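Local atomic coordinates of putative SAM-dependent O-methyltranferase (Podospora anserina, PDB entry 4YMG), a protein that probably transfers the methyl group of S-adenosylmethionine to an oxygen of its substrate, in a cation-dependent manner. Residues 33-38 / 76-81; 70-75 / 95-100; 19-24 / 49-54; 141-146 / 169-174. All blocks are in the same frame, centred on the assembly; numbering follows the deposited sequence.

All four contacts touch the same S-adenosylmethionine and are largely buried, but they differ in chemistry. Contacts 2 and 4 lie in the parallel part of the central sheet, where regular backbone bonds join strands whose ends carry the polar groups that meet the cofactor; their strands 68-72 and 138-143 are sheet neighbours. Contact 1 packs helix 29-41 on the start of helix 78-86 through aromatic rings and small polar side chains, and Ser79 ties it to Glu71 of contact 2. Contact 3 joins helices 10-22 and 51-64, has a partly exposed, water-bridged side and abuts the second subunit. Trp35 and Tyr78 of contact 1 hydrogen-bond to the backbone of 49-54.

Contact 1: residues 33-38 / 76-81. With SAM (S-adenosylmethionine), chain H.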
# COMPACT_ATOMS: atom_id res chain seq x y z
N GLU B 33 7.73 14.32 18.67
CA GLU B 33 8.06 14.47 20.09
C GLU B 33 7.74 13.18 20.85
O GLU B 33 8.57 12.67 21.60
CB GLU B 33 7.30 15.67 20.67
CG GLU B 33 7.50 15.96 22.16
CD GLU B 33 6.76 17.23 22.61
OE1 GLU B 33 5.82 17.66 21.92
OE2 GLU B 33 7.13 17.81 23.65
N HIS B 34 6.55 12.64 20.62
CA HIS B 34 6.09 11.45 21.32
C HIS B 34 6.89 10.21 20.91
O HIS B 34 7.22 9.36 21.74
CB HIS B 34 4.60 11.23 21.06
CG HIS B 34 4.05 10.00 21.71
ND1 HIS B 34 4.02 9.83 23.08
CD2 HIS B 34 3.51 8.87 21.18
CE1 HIS B 34 3.49 8.66 23.36
NE2 HIS B 34 3.17 8.06 22.23
N TRP B 35 7.18 10.12 19.62
CA TRP B 35 7.95 9.02 19.07
C TRP B 35 9.34 8.96 19.72
O TRP B 35 9.74 7.91 20.24
CB TRP B 35 8.05 9.20 17.55
CG TRP B 35 8.59 8.04 16.77
CD1 TRP B 35 7.89 6.94 16.33
CD2 TRP B 35 9.92 7.89 16.26
NE1 TRP B 35 8.72 6.10 15.62
CE2 TRP B 35 9.97 6.67 15.55
CE3 TRP B 35 11.08 8.67 16.34
CZ2 TRP B 35 11.13 6.21 14.94
CZ3 TRP B 35 12.23 8.21 15.73
CH2 TRP B 35 12.25 6.99 15.04
N GLU B 36 10.05 10.09 19.72
CA GLU B 36 11.37 10.14 20.35
C GLU B 36 11.30 9.86 21.85
O GLU B 36 12.17 9.17 22.40
CB GLU B 36 12.03 11.50 20.12
CG GLU B 36 12.52 11.72 18.69
CD GLU B 36 13.62 10.75 18.26
OE1 GLU B 36 14.13 9.95 19.09
OE2 GLU B 36 14.00 10.80 17.08
N TRP B 37 10.28 10.40 22.51
CA TRP B 37 10.07 10.13 23.93
C TRP B 37 9.89 8.64 24.20
O TRP B 37 10.53 8.09 25.10
CB TRP B 37 8.86 10.90 24.46
CG TRP B 37 8.67 10.64 25.92
CD1 TRP B 37 9.31 11.25 26.95
CD2 TRP B 37 7.80 9.67 26.51
NE1 TRP B 37 8.89 10.73 28.15
CE2 TRP B 37 7.96 9.76 27.91
CE3 TRP B 37 6.89 8.73 25.99
CZ2 TRP B 37 7.24 8.95 28.79
CZ3 TRP B 37 6.18 7.94 26.87
CH2 TRP B 37 6.36 8.05 28.26
N THR B 38 9.02 7.99 23.42
CA THR B 38 8.75 6.56 23.57
C THR B 38 10.02 5.71 23.40
O THR B 38 10.34 4.87 24.24
CB THR B 38 7.69 6.07 22.54
OG1 THR B 38 6.47 6.80 22.71
CG2 THR B 38 7.41 4.58 22.71
N SER B 76 2.36 2.79 23.19
CA SER B 76 2.50 4.11 23.82
C SER B 76 1.51 5.12 23.24
O SER B 76 1.48 6.27 23.67
CB SER B 76 3.93 4.65 23.67
OG SER B 76 4.17 5.09 22.34
N GLY B 77 0.74 4.69 22.25
CA GLY B 77 -0.31 5.52 21.69
C GLY B 77 0.10 6.22 20.41
O GLY B 77 -0.64 7.07 19.90
N TYR B 78 1.26 5.86 19.88
CA TYR B 78 1.80 6.49 18.68
C TYR B 78 0.87 6.37 17.47
O TYR B 78 0.54 7.37 16.84
CB TYR B 78 3.17 5.90 18.33
CG TYR B 78 3.72 6.37 16.99
CD1 TYR B 78 4.17 7.67 16.82
CD2 TYR B 78 3.83 5.50 15.92
CE1 TYR B 78 4.69 8.10 15.60
CE2 TYR B 78 4.35 5.91 14.70
CZ TYR B 78 4.78 7.21 14.55
OH TYR B 78 5.29 7.62 13.34
N SER B 79 0.45 5.15 17.15
CA SER B 79 -0.42 4.96 15.99
C SER B 79 -1.80 5.56 16.26
O SER B 79 -2.41 6.13 15.36
CB SER B 79 -0.53 3.47 15.60
OG SER B 79 -0.94 2.66 16.70
N ALA B 80 -2.28 5.45 17.50
CA ALA B 80 -3.54 6.09 17.87
C ALA B 80 -3.52 7.60 17.59
O ALA B 80 -4.48 8.16 17.08
CB ALA B 80 -3.86 5.83 19.34
N LEU B 81 -2.41 8.25 17.91
CA LEU B 81 -2.27 9.67 17.67
C LEU B 81 -2.22 9.96 16.16
O LEU B 81 -2.74 10.99 15.69
CB LEU B 81 -1.02 10.21 18.37
CG LEU B 81 -1.09 10.27 19.90
CD1 LEU B 81 0.28 10.63 20.48
CD2 LEU B 81 -2.15 11.26 20.35
N SAM H . 0.35 0.15 17.38
CA SAM H . 1.57 0.61 18.05
C SAM H . 2.39 1.60 17.21
O SAM H . 2.22 1.70 15.98
OXT SAM H . 3.25 2.29 17.76
CB SAM H . 2.50 -0.53 18.46
CG SAM H . 1.84 -1.85 18.84
SD SAM H . 3.00 -2.94 19.71
CE SAM H . 3.83 -3.70 18.29
C5' SAM H . 1.93 -4.32 20.25
C4' SAM H . 1.11 -3.93 21.48
O4' SAM H . 0.11 -4.90 21.70
C3' SAM H . 1.98 -3.90 22.73
O3' SAM H . 1.81 -2.65 23.37
C2' SAM H . 1.45 -5.03 23.61
O2' SAM H . 1.45 -4.71 24.98
C1' SAM H . 0.03 -5.20 23.07
N9 SAM H . -0.50 -6.56 23.25
C8 SAM H . 0.13 -7.77 23.06
N7 SAM H . -0.76 -8.76 23.34
C5 SAM H . -1.95 -8.19 23.68
C6 SAM H . -3.18 -8.71 24.06
N6 SAM H . -3.38 -10.03 24.13
N1 SAM H . -4.22 -7.85 24.35
C2 SAM H . -4.04 -6.49 24.30
N3 SAM H . -2.82 -5.97 23.92
C4 SAM H . -1.80 -6.81 23.61
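The imidazole of His34 is sandwiched: Leu81 CD1 sits over one face in a CH-pi contact, 4.1 Å from the ring centroid, Thr38 OG1 lies over the opposite face near the rim, and Ser76 O and Tyr78 N meet the edge. Beside it, one face of the Tyr78 ring receives Trp35 CD1, which comes 3.5 Å from Tyr78 CE1, while the cofactor's OXT lies at the phenol edge; the indole and phenol planes are inclined at 52°. This is the seam between helices 29-41 and 78-86 in the Rossmann-like methyltransferase fold, with Gly77 at the N-cap of helix 78-86. With CG anti to the backbone N (chi1 178°), His34 reaches across the seam and gives a weak, bent bond from NE2 to Ser76 O (2.9 Å, 124°). Thr38 OG1 turns back to donate to His34 O at 2.8 Å, and Ser76 OG stands 2.9 Å from Thr38 OG1. The polar ends of both larger rings are held by segment 49-54: Trp35 NE1 by Ser49 O and Tyr78 OH by Ser50 O. The next residue, Ser79, accepts through OG a hydrogen bond from the cofactor's amino N at 2.9 Å.

Contact 2: residues 70-75 / 95-100; sequences LEIGCY and VTLEYS. With SAM (S-adenosylmethionine), chain H.
CG of Glu98 is anti to the backbone N (chi1 175°) and the chain then bends at chi2 (59°), swinging the carboxylate toward Tyr75 in the loop after strand 68-72. Glu71, with CG lodged between its own N and carbonyl carbon (chi1 86°), runs alongside Thr96, whose OG1 donates to the anti lone pair of Glu71 OE2 at 2.7 Å; Glu71 OE1 is held by Ser79. The two strands are the parallel pair of a beta-alpha-beta unit in the cofactor-binding half of a Rossmann-like fold, and the acidic residue ending the second strand grips the ribose, as is usual in class I methyltransferases. Glu71 N donates to Val95 O and Leu97 N to Glu71 O. At the end of the ladder Leu97 O takes both Gly73 N and Cys74 N, from opposite faces of its carbonyl plane, fixing the glycine turn whose Gly73 O accepts from the cofactor's amino N at 2.9 Å. Glu98 OE1 accepts Tyr75 N from above the carboxylate plane (2.9 Å) and O3' of the ribose (2.8 Å); OE2 takes O2' at 2.6 Å and Ser100 N at 2.9 Å. The Tyr99 ring lies over the adenine, its CD2 3.2 Å from C4.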
# COMPACT_ATOMS: atom_id res chain seq x y z
N LEU B 70 -10.79 1.30 14.81
CA LEU B 70 -10.37 0.40 15.89
C LEU B 70 -8.92 0.01 15.70
O LEU B 70 -8.50 -0.34 14.60
CB LEU B 70 -11.24 -0.85 15.90
CG LEU B 70 -10.79 -2.01 16.78
CD1 LEU B 70 -10.81 -1.62 18.26
CD2 LEU B 70 -11.71 -3.19 16.52
N GLU B 71 -8.12 0.04 16.77
CA GLU B 71 -6.81 -0.56 16.64
C GLU B 71 -6.55 -1.50 17.82
O GLU B 71 -6.99 -1.26 18.95
CB GLU B 71 -5.71 0.51 16.51
CG GLU B 71 -5.20 1.02 17.81
CD GLU B 71 -4.00 1.95 17.70
OE1 GLU B 71 -3.46 2.18 16.59
OE2 GLU B 71 -3.57 2.43 18.77
N ILE B 72 -5.88 -2.59 17.54
CA ILE B 72 -5.48 -3.52 18.53
C ILE B 72 -3.98 -3.44 18.73
O ILE B 72 -3.22 -3.74 17.87
CB ILE B 72 -5.91 -4.94 18.17
CG1 ILE B 72 -7.31 -4.94 17.57
CG2 ILE B 72 -5.74 -5.86 19.33
CD1 ILE B 72 -7.78 -6.28 17.09
N GLY B 73 -3.61 -2.95 19.89
CA GLY B 73 -2.24 -2.89 20.35
C GLY B 73 -1.71 -1.49 20.45
O GLY B 73 -0.93 -1.08 19.67
N CYS B 74 -2.18 -0.76 21.42
CA CYS B 74 -1.95 0.65 21.55
C CYS B 74 -0.48 1.02 21.81
O CYS B 74 -0.01 1.98 21.31
CB CYS B 74 -2.78 1.22 22.67
SG CYS B 74 -2.80 2.99 22.78
N TYR B 75 0.21 0.20 22.56
CA TYR B 75 1.56 0.46 23.05
C TYR B 75 1.62 1.83 23.76
O TYR B 75 0.98 2.01 24.79
CB TYR B 75 2.60 0.37 21.92
CG TYR B 75 4.04 0.28 22.42
CD1 TYR B 75 4.42 -0.73 23.31
CD2 TYR B 75 5.01 1.19 22.00
CE1 TYR B 75 5.71 -0.82 23.78
CE2 TYR B 75 6.32 1.10 22.46
CZ TYR B 75 6.67 0.09 23.34
OH TYR B 75 7.95 -0.01 23.81
N VAL B 95 -10.90 3.80 18.79
CA VAL B 95 -10.89 2.84 19.88
C VAL B 95 -9.57 2.08 19.86
O VAL B 95 -9.17 1.52 18.83
CB VAL B 95 -12.06 1.86 19.76
CG1 VAL B 95 -12.00 0.84 20.87
CG2 VAL B 95 -13.39 2.63 19.77
N THR B 96 -8.86 2.05 20.97
CA THR B 96 -7.60 1.33 20.96
C THR B 96 -7.46 0.40 22.17
O THR B 96 -7.79 0.77 23.31
CB THR B 96 -6.41 2.33 20.87
OG1 THR B 96 -5.17 1.62 20.81
CG2 THR B 96 -6.42 3.34 22.02
N LEU B 97 -7.01 -0.82 21.91
CA LEU B 97 -6.95 -1.87 22.92
C LEU B 97 -5.53 -2.14 23.38
O LEU B 97 -4.61 -2.15 22.56
CB LEU B 97 -7.56 -3.18 22.40
CG LEU B 97 -8.89 -3.15 21.64
CD1 LEU B 97 -9.41 -4.57 21.45
CD2 LEU B 97 -9.91 -2.30 22.36
N GLU B 98 -5.35 -2.38 24.68
CA GLU B 98 -4.01 -2.62 25.26
C GLU B 98 -4.12 -3.38 26.59
O GLU B 98 -5.05 -3.14 27.35
CB GLU B 98 -3.29 -1.29 25.46
CG GLU B 98 -1.95 -1.41 26.15
CD GLU B 98 -1.01 -2.29 25.37
OE1 GLU B 98 -0.84 -2.02 24.16
OE2 GLU B 98 -0.44 -3.23 25.97
N TYR B 99 -3.17 -4.24 26.85
CA TYR B 99 -3.26 -5.03 28.08
C TYR B 99 -2.18 -4.76 29.10
O TYR B 99 -2.29 -5.05 30.24
CB TYR B 99 -3.41 -6.50 27.78
CG TYR B 99 -2.18 -7.25 27.45
CD1 TYR B 99 -2.04 -8.55 27.85
CD2 TYR B 99 -1.18 -6.69 26.70
CE1 TYR B 99 -0.94 -9.27 27.52
CE2 TYR B 99 -0.05 -7.41 26.40
CZ TYR B 99 0.05 -8.70 26.80
OH TYR B 99 1.13 -9.48 26.53
N SER B 100 -1.11 -4.19 28.63
CA SER B 100 0.03 -3.92 29.50
C SER B 100 -0.22 -2.73 30.41
O SER B 100 -0.47 -1.63 29.92
CB SER B 100 1.29 -3.69 28.67
OG SER B 100 2.29 -3.12 29.48
N SAM H . 0.35 0.15 17.38
CA SAM H . 1.57 0.61 18.05
C SAM H . 2.39 1.60 17.21
O SAM H . 2.22 1.70 15.98
OXT SAM H . 3.25 2.29 17.76
CB SAM H . 2.50 -0.53 18.46
CG SAM H . 1.84 -1.85 18.84
SD SAM H . 3.00 -2.94 19.71
CE SAM H . 3.83 -3.70 18.29
C5' SAM H . 1.93 -4.32 20.25
C4' SAM H . 1.11 -3.93 21.48
O4' SAM H . 0.11 -4.90 21.70
C3' SAM H . 1.98 -3.90 22.73
O3' SAM H . 1.81 -2.65 23.37
C2' SAM H . 1.45 -5.03 23.61
O2' SAM H . 1.45 -4.71 24.98
C1' SAM H . 0.03 -5.20 23.07
N9 SAM H . -0.50 -6.56 23.25
C8 SAM H . 0.13 -7.77 23.06
N7 SAM H . -0.76 -8.76 23.34
C5 SAM H . -1.95 -8.19 23.68
C6 SAM H . -3.18 -8.71 24.06
N6 SAM H . -3.38 -10.03 24.13
N1 SAM H . -4.22 -7.85 24.35
C2 SAM H . -4.04 -6.49 24.30
N3 SAM H . -2.82 -5.97 23.92
C4 SAM H . -1.80 -6.81 23.61

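Contact 3: residues 19-24 / 49-54; sequences YCEKNS and SSRLQG. With SAM (S-adenosylmethionine), chain H.
Leu52 and Cys20 make the tight part of the contact, with Leu52 CD2 3.5 Å from Cys20 CB. The leucine's CG is anti to its backbone N (chi1 -176°), which carries the branch toward segment 19-24, where CD2 meets Cys20 and CD1 lies 3.8 Å from Ser24 OG, a hydroxyl that is itself bonded to Cys20 O. Leu52 CB also packs on Glu21 CG at 3.6 Å. The other side is looser and partly exposed. There the extended Glu21 chain brings OE2 to the first turn of helix 51-64, where it takes a weak bond from Leu52 N (3.3 Å) and one from a water that in turn accepts from Arg51 N. The carboxylate probably benefits from the partial positive charge at this helix start. Glu21 OE1 is 4.5 Å from Arg51 NE and well out of the guanidinium plane, so only charge attraction is likely. Ser50 and Gln53 form a capping box, Gln53 N donating to Ser50 OG and Ser50 N to Gln53 OE1. Just before it, Ser49 OG donates to the cofactor's carboxylate O at 2.7 Å. Helix 29-41 flanks Arg51 through Val32 and Trp35, while the second subunit packs its Phe175 on Cys20 and its Ser4 on Leu52.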
# COMPACT_ATOMS: atom_id res chain seq x y z
N TYR B 19 15.00 8.09 2.34
CA TYR B 19 14.61 8.84 1.15
C TYR B 19 13.08 8.97 1.08
O TYR B 19 12.56 10.01 0.72
CB TYR B 19 15.13 8.15 -0.12
CG TYR B 19 14.82 8.92 -1.40
CD1 TYR B 19 15.70 9.88 -1.88
CD2 TYR B 19 13.65 8.68 -2.12
CE1 TYR B 19 15.44 10.58 -3.04
CE2 TYR B 19 13.37 9.39 -3.29
CZ TYR B 19 14.28 10.34 -3.74
OH TYR B 19 14.03 11.05 -4.89
N CYS B 20 12.38 7.90 1.45
CA CYS B 20 10.92 7.93 1.48
C CYS B 20 10.43 8.94 2.51
O CYS B 20 9.48 9.68 2.24
CB CYS B 20 10.35 6.53 1.77
SG CYS B 20 10.57 5.40 0.38
N GLU B 21 11.08 8.99 3.67
CA GLU B 21 10.68 9.94 4.70
C GLU B 21 10.93 11.37 4.23
O GLU B 21 10.10 12.25 4.45
CB GLU B 21 11.41 9.67 6.02
CG GLU B 21 11.01 8.35 6.66
CD GLU B 21 11.50 8.17 8.08
OE1 GLU B 21 12.10 9.11 8.66
OE2 GLU B 21 11.26 7.06 8.63
N LYS B 22 12.07 11.58 3.57
CA LYS B 22 12.43 12.91 3.04
C LYS B 22 11.45 13.38 1.96
O LYS B 22 11.18 14.58 1.84
CB LYS B 22 13.85 12.89 2.49
CG LYS B 22 14.29 14.19 1.82
CD LYS B 22 15.77 14.17 1.48
CE LYS B 22 16.06 14.83 0.13
NZ LYS B 22 15.68 13.93 -1.01
N ASN B 23 10.92 12.44 1.18
CA ASN B 23 10.04 12.82 0.08
C ASN B 23 8.59 12.42 0.31
O ASN B 23 7.83 12.23 -0.64
CB ASN B 23 10.55 12.21 -1.22
CG ASN B 23 11.86 12.83 -1.66
OD1 ASN B 23 11.88 13.93 -2.19
ND2 ASN B 23 12.97 12.14 -1.41
N SER B 24 8.22 12.28 1.58
CA SER B 24 6.81 12.17 1.97
C SER B 24 6.55 13.25 3.00
O SER B 24 7.48 13.68 3.69
CB SER B 24 6.47 10.80 2.56
OG SER B 24 6.95 9.73 1.77
N SER B 49 6.08 1.65 15.60
CA SER B 49 6.16 1.82 14.14
C SER B 49 7.18 2.89 13.77
O SER B 49 7.57 3.70 14.62
CB SER B 49 4.78 2.18 13.57
OG SER B 49 3.82 1.19 13.89
N SER B 50 7.60 2.92 12.51
CA SER B 50 8.56 3.94 12.06
C SER B 50 7.88 5.28 11.82
O SER B 50 6.64 5.36 11.83
CB SER B 50 9.26 3.48 10.77
OG SER B 50 8.35 3.42 9.68
N ARG B 51 8.68 6.32 11.59
CA ARG B 51 8.14 7.65 11.25
C ARG B 51 7.39 7.61 9.92
O ARG B 51 6.28 8.15 9.80
CB ARG B 51 9.26 8.69 11.22
CG ARG B 51 9.59 9.26 12.61
CD ARG B 51 10.59 10.41 12.56
NE ARG B 51 10.08 11.57 11.82
CZ ARG B 51 10.60 12.79 11.90
NH1 ARG B 51 11.63 13.03 12.70
NH2 ARG B 51 10.08 13.78 11.18
N LEU B 52 7.97 6.94 8.93
CA LEU B 52 7.30 6.77 7.64
C LEU B 52 5.96 6.02 7.77
O LEU B 52 4.98 6.36 7.10
CB LEU B 52 8.23 6.04 6.66
CG LEU B 52 7.67 5.88 5.25
CD1 LEU B 52 7.46 7.24 4.61
CD2 LEU B 52 8.59 5.00 4.42
N GLN B 53 5.90 5.00 8.63
CA GLN B 53 4.63 4.32 8.86
C GLN B 53 3.59 5.28 9.42
O GLN B 53 2.41 5.18 9.09
CB GLN B 53 4.79 3.15 9.82
CG GLN B 53 5.46 1.95 9.20
CD GLN B 53 5.61 0.83 10.19
OE1 GLN B 53 6.53 0.82 11.01
NE2 GLN B 53 4.71 -0.13 10.13
N GLY B 54 4.05 6.18 10.29
CA GLY B 54 3.22 7.24 10.83
C GLY B 54 2.62 8.08 9.73
O GLY B 54 1.43 8.38 9.74
N SAM H . 0.35 0.15 17.38
CA SAM H . 1.57 0.61 18.05
C SAM H . 2.39 1.60 17.21
O SAM H . 2.22 1.70 15.98
OXT SAM H . 3.25 2.29 17.76
CB SAM H . 2.50 -0.53 18.46
CG SAM H . 1.84 -1.85 18.84
SD SAM H . 3.00 -2.94 19.71
CE SAM H . 3.83 -3.70 18.29
C5' SAM H . 1.93 -4.32 20.25
C4' SAM H . 1.11 -3.93 21.48
O4' SAM H . 0.11 -4.90 21.70
C3' SAM H . 1.98 -3.90 22.73
O3' SAM H . 1.81 -2.65 23.37
C2' SAM H . 1.45 -5.03 23.61
O2' SAM H . 1.45 -4.71 24.98
C1' SAM H . 0.03 -5.20 23.07
N9 SAM H . -0.50 -6.56 23.25
C8 SAM H . 0.13 -7.77 23.06
N7 SAM H . -0.76 -8.76 23.34
C5 SAM H . -1.95 -8.19 23.68
C6 SAM H . -3.18 -8.71 24.06
N6 SAM H . -3.38 -10.03 24.13
N1 SAM H . -4.22 -7.85 24.35
C2 SAM H . -4.04 -6.49 24.30
N3 SAM H . -2.82 -5.97 23.92
C4 SAM H . -1.80 -6.81 23.61
O HOH W 1 11.55 6.19 11.33

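Contact 4: residues 141-146 / 169-174. With SAM (S-adenosylmethionine), chain H.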
# COMPACT_ATOMS: atom_id res chain seq x y z
N ILE B 141 -9.71 -0.85 10.63
CA ILE B 141 -9.24 -1.60 11.77
C ILE B 141 -7.76 -1.92 11.57
O ILE B 141 -7.38 -2.51 10.55
CB ILE B 141 -10.03 -2.92 11.97
CG1 ILE B 141 -11.54 -2.63 12.12
CG2 ILE B 141 -9.48 -3.71 13.16
CD1 ILE B 141 -12.40 -3.90 12.17
N PHE B 142 -6.95 -1.53 12.55
CA PHE B 142 -5.51 -1.75 12.51
C PHE B 142 -5.13 -2.82 13.52
O PHE B 142 -5.24 -2.61 14.73
CB PHE B 142 -4.78 -0.43 12.80
CG PHE B 142 -3.27 -0.51 12.70
CD1 PHE B 142 -2.66 -1.02 11.57
CD2 PHE B 142 -2.47 0.00 13.71
CE1 PHE B 142 -1.26 -1.06 11.47
CE2 PHE B 142 -1.08 -0.03 13.62
CZ PHE B 142 -0.48 -0.56 12.50
N VAL B 143 -4.69 -3.97 13.04
CA VAL B 143 -4.34 -5.08 13.93
C VAL B 143 -2.84 -5.09 14.12
O VAL B 143 -2.10 -5.35 13.18
CB VAL B 143 -4.80 -6.45 13.36
CG1 VAL B 143 -4.32 -7.61 14.26
CG2 VAL B 143 -6.32 -6.46 13.19
N ASP B 144 -2.39 -4.79 15.34
CA ASP B 144 -0.96 -4.60 15.57
C ASP B 144 -0.56 -5.03 16.98
O ASP B 144 0.25 -4.37 17.64
CB ASP B 144 -0.61 -3.13 15.32
CG ASP B 144 0.88 -2.87 15.26
OD1 ASP B 144 1.63 -3.81 14.90
OD2 ASP B 144 1.29 -1.74 15.59
N ALA B 145 -1.13 -6.14 17.45
CA ALA B 145 -0.89 -6.64 18.79
C ALA B 145 -0.10 -7.97 18.77
O ALA B 145 0.83 -8.12 17.97
CB ALA B 145 -2.22 -6.82 19.52
N ASN B 146 -0.45 -8.91 19.64
CA ASN B 146 0.29 -10.18 19.67
C ASN B 146 0.08 -10.97 18.39
O ASN B 146 -1.06 -11.27 18.00
CB ASN B 146 -0.10 -11.02 20.90
CG ASN B 146 -1.60 -11.23 21.02
OD1 ASN B 146 -2.38 -10.28 21.03
ND2 ASN B 146 -2.01 -12.50 21.12
N ILE B 169 -9.48 -3.95 6.94
CA ILE B 169 -8.61 -4.34 8.04
C ILE B 169 -7.18 -4.28 7.54
O ILE B 169 -6.87 -4.82 6.47
CB ILE B 169 -8.89 -5.75 8.57
CG1 ILE B 169 -10.38 -5.94 8.90
CG2 ILE B 169 -8.02 -6.05 9.78
CD1 ILE B 169 -10.76 -7.39 9.10
N LEU B 170 -6.31 -3.63 8.30
CA LEU B 170 -4.88 -3.63 7.99
C LEU B 170 -4.15 -4.37 9.11
O LEU B 170 -4.20 -3.94 10.27
CB LEU B 170 -4.35 -2.19 7.85
CG LEU B 170 -5.11 -1.25 6.90
CD1 LEU B 170 -4.69 0.22 7.11
CD2 LEU B 170 -4.89 -1.65 5.44
N CYS B 171 -3.48 -5.47 8.78
CA CYS B 171 -2.74 -6.26 9.77
C CYS B 171 -1.24 -6.01 9.61
O CYS B 171 -0.71 -6.13 8.52
CB CYS B 171 -3.03 -7.75 9.61
SG CYS B 171 -4.83 -8.12 9.64
N ASP B 172 -0.57 -5.66 10.70
CA ASP B 172 0.83 -5.20 10.63
C ASP B 172 1.81 -6.34 10.95
O ASP B 172 1.43 -7.31 11.60
CB ASP B 172 1.04 -4.02 11.60
CG ASP B 172 2.21 -3.15 11.23
OD1 ASP B 172 2.45 -2.97 10.02
OD2 ASP B 172 2.90 -2.66 12.14
N ASN B 173 3.05 -6.22 10.48
CA ASN B 173 4.15 -7.16 10.79
C ASN B 173 3.90 -8.61 10.36
O ASN B 173 4.43 -9.55 10.96
CB ASN B 173 4.44 -7.16 12.30
CG ASN B 173 4.91 -5.82 12.82
OD1 ASN B 173 4.25 -5.19 13.65
ND2 ASN B 173 6.06 -5.37 12.33
N VAL B 174 3.13 -8.79 9.30
CA VAL B 174 2.72 -10.12 8.86
C VAL B 174 3.91 -10.99 8.43
O VAL B 174 3.87 -12.22 8.58
CB VAL B 174 1.69 -10.00 7.73
CG1 VAL B 174 1.29 -11.37 7.20
CG2 VAL B 174 0.46 -9.25 8.25
N SAM H . 0.35 0.15 17.38
CA SAM H . 1.57 0.61 18.05
C SAM H . 2.39 1.60 17.21
O SAM H . 2.22 1.70 15.98
OXT SAM H . 3.25 2.29 17.76
CB SAM H . 2.50 -0.53 18.46
CG SAM H . 1.84 -1.85 18.84
SD SAM H . 3.00 -2.94 19.71
CE SAM H . 3.83 -3.70 18.29
C5' SAM H . 1.93 -4.32 20.25
C4' SAM H . 1.11 -3.93 21.48
O4' SAM H . 0.11 -4.90 21.70
C3' SAM H . 1.98 -3.90 22.73
O3' SAM H . 1.81 -2.65 23.37
C2' SAM H . 1.45 -5.03 23.61
O2' SAM H . 1.45 -4.71 24.98
C1' SAM H . 0.03 -5.20 23.07
N9 SAM H . -0.50 -6.56 23.25
C8 SAM H . 0.13 -7.77 23.06
N7 SAM H . -0.76 -8.76 23.34
C5 SAM H . -1.95 -8.19 23.68
C6 SAM H . -3.18 -8.71 24.06
N6 SAM H . -3.38 -10.03 24.13
N1 SAM H . -4.22 -7.85 24.35
C2 SAM H . -4.04 -6.49 24.30
N3 SAM H . -2.82 -5.97 23.92
C4 SAM H . -1.80 -6.81 23.61
O HOH W 2 3.55 -1.44 14.46
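Backbone bonds come first: Ile141 O accepts from Leu170 N (2.7 Å), Leu170 O from Val143 N (2.8 Å) and Val143 O from Asp172 N (2.9 Å), a regular parallel ladder between strands 138-143 and 167-171 with nearly straight N-H...O bonds. Apolar contacts follow on both faces. On the face of Ile141, Val143, Ile169 and Cys171, Val143 CG2 packs 3.8 Å from Ile169 CG2, and the SG of Cys171 lies against Val143 CB; helix 150-159 covers this face through Ile157 and Tyr150. On the face of Phe142 and Leu170, the Phe142 ring reaches over to segment 169-174, CE1 3.8 Å from Asp172 CB, with ring and carboxylate planes 43° apart, and Trp83 meets the ring edge-to-face. In the Rossmann-like sheet both strands end at the C-terminal edge where the cofactor binds, and their polar groups gather there. Asp144 has CG anti to its backbone N (chi1 -168°), which lays its carboxylate alongside that of Asp172, the two planes 73° apart. Asp144 OD1 is 3.2 Å from Asp172 OD2, like charges close together; a water donating to Asp144 OD2 and Asp172 OD2 bridges the pair and, with the cofactor's amino group, probably eases the repulsion. With Asn173 these residues recall the Asp-Asp-Asn set that holds the divalent cation in relatives of this family. Cofactor contacts close the list: the amino N of S-adenosylmethionine donates to Asp144 OD2 at 2.8 Å, and Asn146 OD1, hydrogen-bonded to Tyr153 OH, lies near adenine N7.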